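RRNA N-glycosidase (Bougainvillea spectabilis, PDB 3CTK) is a plant member of the ribosome-inactivating protein family, whose fold pairs a mixed beta-sheet with a largely helical region. Local coordinates at residues 72-77 and 150-155; 84-89 and 93-98. One frame throughout, in Å; residues are numbered along the deposited sequence.

Interaction 1: residues 72-77 and 150-155; sequences VGYQDK and QEIAKF
Y74 receives the edge of F155 over one face of its phenol ring, in a T-shaped (edge-to-face) stack. The pair joins the mixed sheet of the ribosome-inactivating protein fold, through strand 70-78, to helix 149-168, which faces it. Two measurements support the assignment: the ring planes stand at 74° to each other, and the centroids are 5.3 Å apart. The touching atom is CE2 of F155, which sits 3.8 Å from CD1 of Y74 and is displaced toward the rim of the tyrosine ring instead of lying over its middle. F155 can reach that far because its CG is anti to the backbone N (chi1 164°), which extends the phenyl group from the helix toward the strand.

One helical turn earlier, I152 meets a different part of the same tyrosine. Its CG2 lies at the ring edge, near the ring plane, with CE1 of Y74 4.1 Å away. The tyrosine therefore has phenylalanine over a face and isoleucine at its rim, a division of labour that fits the spacing of residues i and i+3 on one side of a helix. Y74 CG sits between its own backbone N and carbonyl carbon (chi1 62°), and from there the ring projects off the strand toward the helix.

All three side chains are buried, and other parts of the fold complete their surroundings: F156 brings a second ring to Y74, I142 of helix 132-142 touches both Y74 and F155, and V60 of strand 59-65 does likewise. At the far end of the phenol, the hydroxyl lies among the aliphatic carbons of I152, with CG1 of I152 3.6 Å from OH of Y74.

Interaction 2: residues 84-89 and 93-98; sequences AVFLDK and VATSKL
F86 carries the whole contact, and its partners fall into three kinds. The first is a CH-pi interaction: T95 places its methyl over one face of the phenyl ring, with CG2 of T95 3.9 Å from the F86 ring centroid and only 16° off the ring normal. The threonine's first torsion of 46° sets that methyl anti to the carbonyl carbon, while OG1 bonds to the backbone oxygen of T92.

The second kind is aliphatic. L98, the first residue to depart from helical geometry, meets the rim near the ring plane, its CD1 4.0 Å from CE2 of F86. Face and edge of one ring are thus met by residues on successive parts of a short helix and its exit.

The third is a polar neighbour: the carbonyl O of A94 comes within 3.6 Å of F86 CE2, while accepting a backbone hydrogen bond from L98 N.

These contacts belong to a beta-alpha-beta unit of strand 81-88, helix 92-97 and strand 105-108. R105 of the last strand bonds to the carbonyls of T95 and L98. A94 and L98 pack on F47, and L98 also on L49 and V72, so the helix and its exit rest against strands 47-53 and 70-78 as well as 81-88.

In the fold
Interactions 1 and 2 meet on adjacent antiparallel strands, 70-78 and 81-88, of one six-stranded mixed sheet, with centres 12 Å apart. Probable backbone hydrogen bonds join them directly: Y74 O to V85 N at 2.9 Å and V72 O to L87 N at 3.1 Å. Side chains touch as well, since V72 CG2 lies 3.6 Å from L98 CD1. Along the chain, both segments of interaction 2 follow 72-77 and precede 150-155, so the short-range strand-helix contact falls within the long excursion that interaction 1 spans. Neighbouring strands 70-78 and 81-88 thus carry helices 149-168 and 92-97 respectively, the first from a distant part of the chain and the second from four residues on.

Interaction 1: residues 72-77 and 150-155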
ATOM      1  N   VAL A  72       5.098  -4.745   5.417  1.00  4.50           N
ATOM      2  CA  VAL A  72       6.096  -4.983   6.461  1.00  4.13           C
ATOM      3  C   VAL A  72       7.386  -5.617   5.937  1.00  4.49           C
ATOM      4  O   VAL A  72       8.410  -5.613   6.624  1.00  4.16           O
ATOM      5  CB  VAL A  72       5.524  -5.870   7.600  1.00  4.10           C
ATOM      6  CG1 VAL A  72       4.378  -5.150   8.298  1.00  5.98           C
ATOM      7  CG2 VAL A  72       5.049  -7.200   7.041  1.00  4.30           C
ATOM      8  N   GLY A  73       7.337  -6.149   4.719  1.00  3.58           N
ATOM      9  CA  GLY A  73       8.516  -6.772   4.144  1.00  2.52           C
ATOM     10  C   GLY A  73       8.159  -7.594   2.927  1.00  3.17           C
ATOM     11  O   GLY A  73       7.020  -7.564   2.463  1.00  3.78           O
ATOM     12  N   TYR A  74       9.131  -8.326   2.395  1.00  2.67           N
ATOM     13  CA  TYR A  74       8.888  -9.157   1.226  1.00  2.93           C
ATOM     14  C   TYR A  74       9.870 -10.310   1.178  1.00  5.27           C
ATOM     15  O   TYR A  74      10.847 -10.345   1.926  1.00  6.81           O
ATOM     16  CB  TYR A  74       9.027  -8.337  -0.063  1.00  3.25           C
ATOM     17  CG  TYR A  74      10.412  -7.755  -0.278  1.00  4.19           C
ATOM     18  CD1 TYR A  74      10.758  -6.510   0.250  1.00  4.73           C
ATOM     19  CD2 TYR A  74      11.388  -8.465  -0.985  1.00  4.16           C
ATOM     20  CE1 TYR A  74      12.039  -5.984   0.083  1.00  5.55           C
ATOM     21  CE2 TYR A  74      12.677  -7.948  -1.158  1.00  6.57           C
ATOM     22  CZ  TYR A  74      12.993  -6.708  -0.621  1.00  6.61           C
ATOM     23  OH  TYR A  74      14.264  -6.196  -0.775  1.00  6.59           O
ATOM     24  N   GLN A  75       9.596 -11.260   0.298  1.00  5.19           N
ATOM     25  CA  GLN A  75      10.477 -12.401   0.123  1.00  5.48           C
ATOM     26  C   GLN A  75      10.878 -12.450  -1.344  1.00  6.58           C
ATOM     27  O   GLN A  75      10.025 -12.402  -2.233  1.00  7.27           O
ATOM     28  CB  GLN A  75       9.765 -13.698   0.505  1.00  6.12           C
ATOM     29  CG  GLN A  75      10.624 -14.949   0.346  1.00  7.60           C
ATOM     30  CD  GLN A  75       9.839 -16.222   0.581  1.00 11.81           C
ATOM     31  OE1 GLN A  75       9.591 -16.614   1.722  1.00 12.37           O
ATOM     32  NE2 GLN A  75       9.430 -16.871  -0.502  1.00 11.59           N
ATOM     33  N   ASP A  76      12.179 -12.507  -1.597  1.00  7.20           N
ATOM     34  CA  ASP A  76      12.671 -12.594  -2.964  1.00  9.33           C
ATOM     35  C   ASP A  76      13.633 -13.775  -2.999  1.00  9.50           C
ATOM     36  O   ASP A  76      13.450 -14.740  -2.249  1.00  7.54           O
ATOM     37  CB  ASP A  76      13.349 -11.277  -3.390  1.00  9.34           C
ATOM     38  CG  ASP A  76      14.707 -11.054  -2.740  1.00 12.33           C
ATOM     39  OD1 ASP A  76      14.923 -11.488  -1.589  1.00 12.32           O
ATOM     40  OD2 ASP A  76      15.558 -10.415  -3.391  1.00 12.26           O
ATOM     41  N   LYS A  77      14.641 -13.723  -3.860  1.00  9.46           N
ATOM     42  CA  LYS A  77      15.593 -14.824  -3.933  1.00 12.57           C
ATOM     43  C   LYS A  77      17.035 -14.347  -3.873  1.00 11.69           C
ATOM     44  O   LYS A  77      17.348 -13.220  -4.247  1.00 12.71           O
ATOM     45  CB  LYS A  77      15.391 -15.621  -5.226  1.00 13.41           C
ATOM     46  CG  LYS A  77      13.949 -15.982  -5.524  1.00 17.46           C
ATOM     47  CD  LYS A  77      13.781 -17.470  -5.772  1.00 21.84           C
ATOM     48  CE  LYS A  77      13.080 -18.144  -4.609  1.00 23.83           C
ATOM     49  NZ  LYS A  77      12.882 -19.602  -4.838  1.00 25.17           N
ATOM     50  N   GLN A 150      19.321   1.872  -0.653  1.00  6.54           N
ATOM     51  CA  GLN A 150      18.723   2.876  -1.525  1.00  7.30           C
ATOM     52  C   GLN A 150      17.772   2.291  -2.567  1.00  8.38           C
ATOM     53  O   GLN A 150      16.664   2.798  -2.758  1.00  7.04           O
ATOM     54  CB  GLN A 150      19.814   3.696  -2.218  1.00  8.76           C
ATOM     55  CG  GLN A 150      19.292   4.677  -3.253  1.00 11.12           C
ATOM     56  CD  GLN A 150      20.380   5.588  -3.793  1.00 10.44           C
ATOM     57  OE1 GLN A 150      21.531   5.181  -3.935  1.00 11.79           O
ATOM     58  NE2 GLN A 150      20.013   6.822  -4.113  1.00 11.21           N
ATOM     59  N   GLU A 151      18.197   1.224  -3.236  1.00  7.69           N
ATOM     60  CA  GLU A 151      17.362   0.601  -4.254  1.00  7.39           C
ATOM     61  C   GLU A 151      16.121  -0.052  -3.656  1.00  5.83           C
ATOM     62  O   GLU A 151      15.038  -0.004  -4.248  1.00  4.19           O
ATOM     63  CB  GLU A 151      18.169  -0.433  -5.041  1.00 10.90           C
ATOM     64  CG  GLU A 151      19.253   0.187  -5.900  1.00 18.42           C
ATOM     65  CD  GLU A 151      18.694   1.184  -6.893  1.00 23.63           C
ATOM     66  OE1 GLU A 151      17.873   0.777  -7.743  1.00 27.17           O
ATOM     67  OE2 GLU A 151      19.069   2.375  -6.821  1.00 27.87           O
ATOM     68  N   ILE A 152      16.279  -0.660  -2.485  1.00  3.93           N
ATOM     69  CA  ILE A 152      15.159  -1.313  -1.822  1.00  4.63           C
ATOM     70  C   ILE A 152      14.137  -0.277  -1.352  1.00  4.78           C
ATOM     71  O   ILE A 152      12.930  -0.519  -1.407  1.00  2.59           O
ATOM     72  CB  ILE A 152      15.650  -2.172  -0.637  1.00  3.55           C
ATOM     73  CG1 ILE A 152      16.470  -3.349  -1.175  1.00  5.11           C
ATOM     74  CG2 ILE A 152      14.466  -2.692   0.167  1.00  5.37           C
ATOM     75  CD1 ILE A 152      17.202  -4.153  -0.104  1.00  4.15           C
ATOM     76  N   ALA A 153      14.614   0.878  -0.899  1.00  3.18           N
ATOM     77  CA  ALA A 153      13.699   1.923  -0.453  1.00  4.05           C
ATOM     78  C   ALA A 153      12.858   2.397  -1.639  1.00  3.31           C
ATOM     79  O   ALA A 153      11.670   2.690  -1.490  1.00  4.85           O
ATOM     80  CB  ALA A 153      14.476   3.100   0.152  1.00  3.28           C
ATOM     81  N   LYS A 154      13.467   2.467  -2.821  1.00  3.61           N
ATOM     82  CA  LYS A 154      12.742   2.899  -4.014  1.00  5.02           C
ATOM     83  C   LYS A 154      11.639   1.895  -4.337  1.00  5.53           C
ATOM     84  O   LYS A 154      10.526   2.274  -4.690  1.00  4.86           O
ATOM     85  CB  LYS A 154      13.695   3.031  -5.203  1.00  5.77           C
ATOM     86  CG  LYS A 154      14.654   4.210  -5.087  1.00 10.47           C
ATOM     87  CD  LYS A 154      15.638   4.279  -6.251  1.00 15.37           C
ATOM     88  CE  LYS A 154      14.940   4.560  -7.572  1.00 20.58           C
ATOM     89  NZ  LYS A 154      13.998   3.475  -7.979  1.00 25.06           N
ATOM     90  N   PHE A 155      11.954   0.610  -4.216  1.00  4.74           N
ATOM     91  CA  PHE A 155      10.966  -0.433  -4.472  1.00  4.39           C
ATOM     92  C   PHE A 155       9.778  -0.266  -3.519  1.00  4.35           C
ATOM     93  O   PHE A 155       8.621  -0.292  -3.945  1.00  3.33           O
ATOM     94  CB  PHE A 155      11.590  -1.817  -4.274  1.00  3.70           C
ATOM     95  CG  PHE A 155      10.581  -2.919  -4.133  1.00  3.72           C
ATOM     96  CD1 PHE A 155       9.780  -3.295  -5.210  1.00  4.43           C
ATOM     97  CD2 PHE A 155      10.402  -3.560  -2.909  1.00  5.97           C
ATOM     98  CE1 PHE A 155       8.816  -4.286  -5.068  1.00  4.14           C
ATOM     99  CE2 PHE A 155       9.436  -4.557  -2.758  1.00  5.94           C
ATOM    100  CZ  PHE A 155       8.642  -4.920  -3.838  1.00  5.67           C
TER

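Interaction 2: residues 84-89 and 93-98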
ATOM      1  N   ALA A  84      14.202 -13.350   3.141  1.00  4.65           N
ATOM      2  CA  ALA A  84      13.174 -12.514   3.754  1.00  5.70           C
ATOM      3  C   ALA A  84      13.787 -11.163   4.080  1.00  5.40           C
ATOM      4  O   ALA A  84      14.845 -11.084   4.703  1.00  6.51           O
ATOM      5  CB  ALA A  84      12.645 -13.165   5.028  1.00  3.22           C
ATOM      6  N   VAL A  85      13.124 -10.100   3.644  1.00  3.25           N
ATOM      7  CA  VAL A  85      13.609  -8.753   3.890  1.00  3.33           C
ATOM      8  C   VAL A  85      12.529  -7.995   4.646  1.00  5.34           C
ATOM      9  O   VAL A  85      11.399  -7.860   4.169  1.00  5.83           O
ATOM     10  CB  VAL A  85      13.920  -8.034   2.558  1.00  2.92           C
ATOM     11  CG1 VAL A  85      14.446  -6.628   2.820  1.00  4.72           C
ATOM     12  CG2 VAL A  85      14.935  -8.853   1.763  1.00  4.41           C
ATOM     13  N   PHE A  86      12.875  -7.504   5.832  1.00  4.99           N
ATOM     14  CA  PHE A  86      11.912  -6.775   6.648  1.00  5.62           C
ATOM     15  C   PHE A  86      12.302  -5.331   6.902  1.00  5.18           C
ATOM     16  O   PHE A  86      13.478  -5.007   7.041  1.00  6.09           O
ATOM     17  CB  PHE A  86      11.743  -7.443   8.016  1.00  5.42           C
ATOM     18  CG  PHE A  86      11.159  -8.826   7.962  1.00  6.06           C
ATOM     19  CD1 PHE A  86      11.977  -9.944   8.098  1.00  5.18           C
ATOM     20  CD2 PHE A  86       9.785  -9.010   7.810  1.00  5.90           C
ATOM     21  CE1 PHE A  86      11.436 -11.227   8.089  1.00  6.57           C
ATOM     22  CE2 PHE A  86       9.233 -10.291   7.799  1.00  6.29           C
ATOM     23  CZ  PHE A  86      10.060 -11.401   7.940  1.00  6.49           C
ATOM     24  N   LEU A  87      11.297  -4.468   6.972  1.00  5.18           N
ATOM     25  CA  LEU A  87      11.528  -3.068   7.284  1.00  5.32           C
ATOM     26  C   LEU A  87      11.784  -3.052   8.787  1.00  6.46           C
ATOM     27  O   LEU A  87      11.409  -3.991   9.492  1.00  6.30           O
ATOM     28  CB  LEU A  87      10.280  -2.242   6.958  1.00  6.27           C
ATOM     29  CG  LEU A  87      10.036  -1.965   5.476  1.00  6.27           C
ATOM     30  CD1 LEU A  87       8.575  -1.595   5.242  1.00  5.99           C
ATOM     31  CD2 LEU A  87      10.969  -0.847   5.024  1.00  7.13           C
ATOM     32  N   ASP A  88      12.431  -2.004   9.285  1.00  5.11           N
ATOM     33  CA  ASP A  88      12.696  -1.915  10.714  1.00  8.22           C
ATOM     34  C   ASP A  88      11.408  -1.491  11.416  1.00  8.89           C
ATOM     35  O   ASP A  88      10.508  -0.914  10.798  1.00  7.55           O
ATOM     36  CB  ASP A  88      13.816  -0.894  10.975  1.00  9.39           C
ATOM     37  CG  ASP A  88      14.281  -0.881  12.427  1.00 12.15           C
ATOM     38  OD1 ASP A  88      14.266  -1.947  13.082  1.00 12.08           O
ATOM     39  OD2 ASP A  88      14.683   0.201  12.908  1.00 13.45           O
ATOM     40  N   LYS A  89      11.306  -1.814  12.701  1.00  9.73           N
ATOM     41  CA  LYS A  89      10.148  -1.435  13.506  1.00 10.92           C
ATOM     42  C   LYS A  89       8.805  -2.064  13.127  1.00 10.74           C
ATOM     43  O   LYS A  89       7.757  -1.467  13.374  1.00 11.71           O
ATOM     44  CB  LYS A  89       9.993   0.089  13.503  1.00 14.69           C
ATOM     45  CG  LYS A  89      11.281   0.855  13.764  1.00 16.97           C
ATOM     46  CD  LYS A  89      11.907   0.486  15.100  1.00 20.79           C
ATOM     47  CE  LYS A  89      13.161   1.317  15.356  1.00 22.61           C
ATOM     48  NZ  LYS A  89      13.840   0.927  16.624  1.00 25.99           N
ATOM     49  N   VAL A  93       5.246 -10.048  15.499  1.00  9.05           N
ATOM     50  CA  VAL A  93       4.566 -11.162  14.850  1.00  9.02           C
ATOM     51  C   VAL A  93       4.988 -11.286  13.384  1.00  7.66           C
ATOM     52  O   VAL A  93       4.940 -12.373  12.808  1.00  8.39           O
ATOM     53  CB  VAL A  93       3.022 -11.012  14.935  1.00 11.16           C
ATOM     54  CG1 VAL A  93       2.575  -9.730  14.249  1.00 12.29           C
ATOM     55  CG2 VAL A  93       2.346 -12.220  14.304  1.00 12.74           C
ATOM     56  N   ALA A  94       5.402 -10.172  12.785  1.00  7.48           N
ATOM     57  CA  ALA A  94       5.831 -10.174  11.387  1.00  7.09           C
ATOM     58  C   ALA A  94       7.145 -10.938  11.207  1.00  7.61           C
ATOM     59  O   ALA A  94       7.246 -11.843  10.379  1.00  6.28           O
ATOM     60  CB  ALA A  94       5.991  -8.740  10.883  1.00  7.47           C
ATOM     61  N   THR A  95       8.155 -10.570  11.982  1.00  7.27           N
ATOM     62  CA  THR A  95       9.443 -11.234  11.868  1.00  8.10           C
ATOM     63  C   THR A  95       9.407 -12.649  12.440  1.00  9.40           C
ATOM     64  O   THR A  95      10.211 -13.496  12.060  1.00 10.14           O
ATOM     65  CB  THR A  95      10.554 -10.415  12.562  1.00  8.20           C
ATOM     66  OG1 THR A  95      10.104  -9.991  13.856  1.00  8.94           O
ATOM     67  CG2 THR A  95      10.913  -9.190  11.725  1.00  7.72           C
ATOM     68  N   SER A  96       8.462 -12.913  13.338  1.00 10.44           N
ATOM     69  CA  SER A  96       8.353 -14.238  13.941  1.00  9.42           C
ATOM     70  C   SER A  96       7.556 -15.245  13.120  1.00  9.80           C
ATOM     71  O   SER A  96       7.908 -16.421  13.079  1.00 11.08           O
ATOM     72  CB  SER A  96       7.724 -14.147  15.336  1.00 10.09           C
ATOM     73  OG  SER A  96       8.551 -13.428  16.234  1.00 16.11           O
ATOM     74  N   LYS A  97       6.496 -14.794  12.455  1.00  8.53           N
ATOM     75  CA  LYS A  97       5.654 -15.717  11.699  1.00  9.02           C
ATOM     76  C   LYS A  97       5.677 -15.692  10.175  1.00  7.56           C
ATOM     77  O   LYS A  97       5.266 -16.666   9.541  1.00  8.71           O
ATOM     78  CB  LYS A  97       4.208 -15.588  12.182  1.00 10.79           C
ATOM     79  CG  LYS A  97       3.982 -16.218  13.547  1.00 14.38           C
ATOM     80  CD  LYS A  97       2.543 -16.081  13.998  1.00 19.39           C
ATOM     81  CE  LYS A  97       2.259 -17.007  15.169  1.00 22.60           C
ATOM     82  NZ  LYS A  97       3.278 -16.870  16.245  1.00 26.03           N
ATOM     83  N   LEU A  98       6.134 -14.599   9.576  1.00  5.97           N
ATOM     84  CA  LEU A  98       6.177 -14.535   8.117  1.00  6.11           C
ATOM     85  C   LEU A  98       7.329 -15.332   7.528  1.00  5.99           C
ATOM     86  O   LEU A  98       8.389 -15.458   8.145  1.00  7.76           O
ATOM     87  CB  LEU A  98       6.282 -13.082   7.637  1.00  6.77           C
ATOM     88  CG  LEU A  98       4.986 -12.268   7.681  1.00  5.34           C
ATOM     89  CD1 LEU A  98       5.285 -10.808   7.381  1.00  6.46           C
ATOM     90  CD2 LEU A  98       3.990 -12.846   6.677  1.00  6.63           C
TER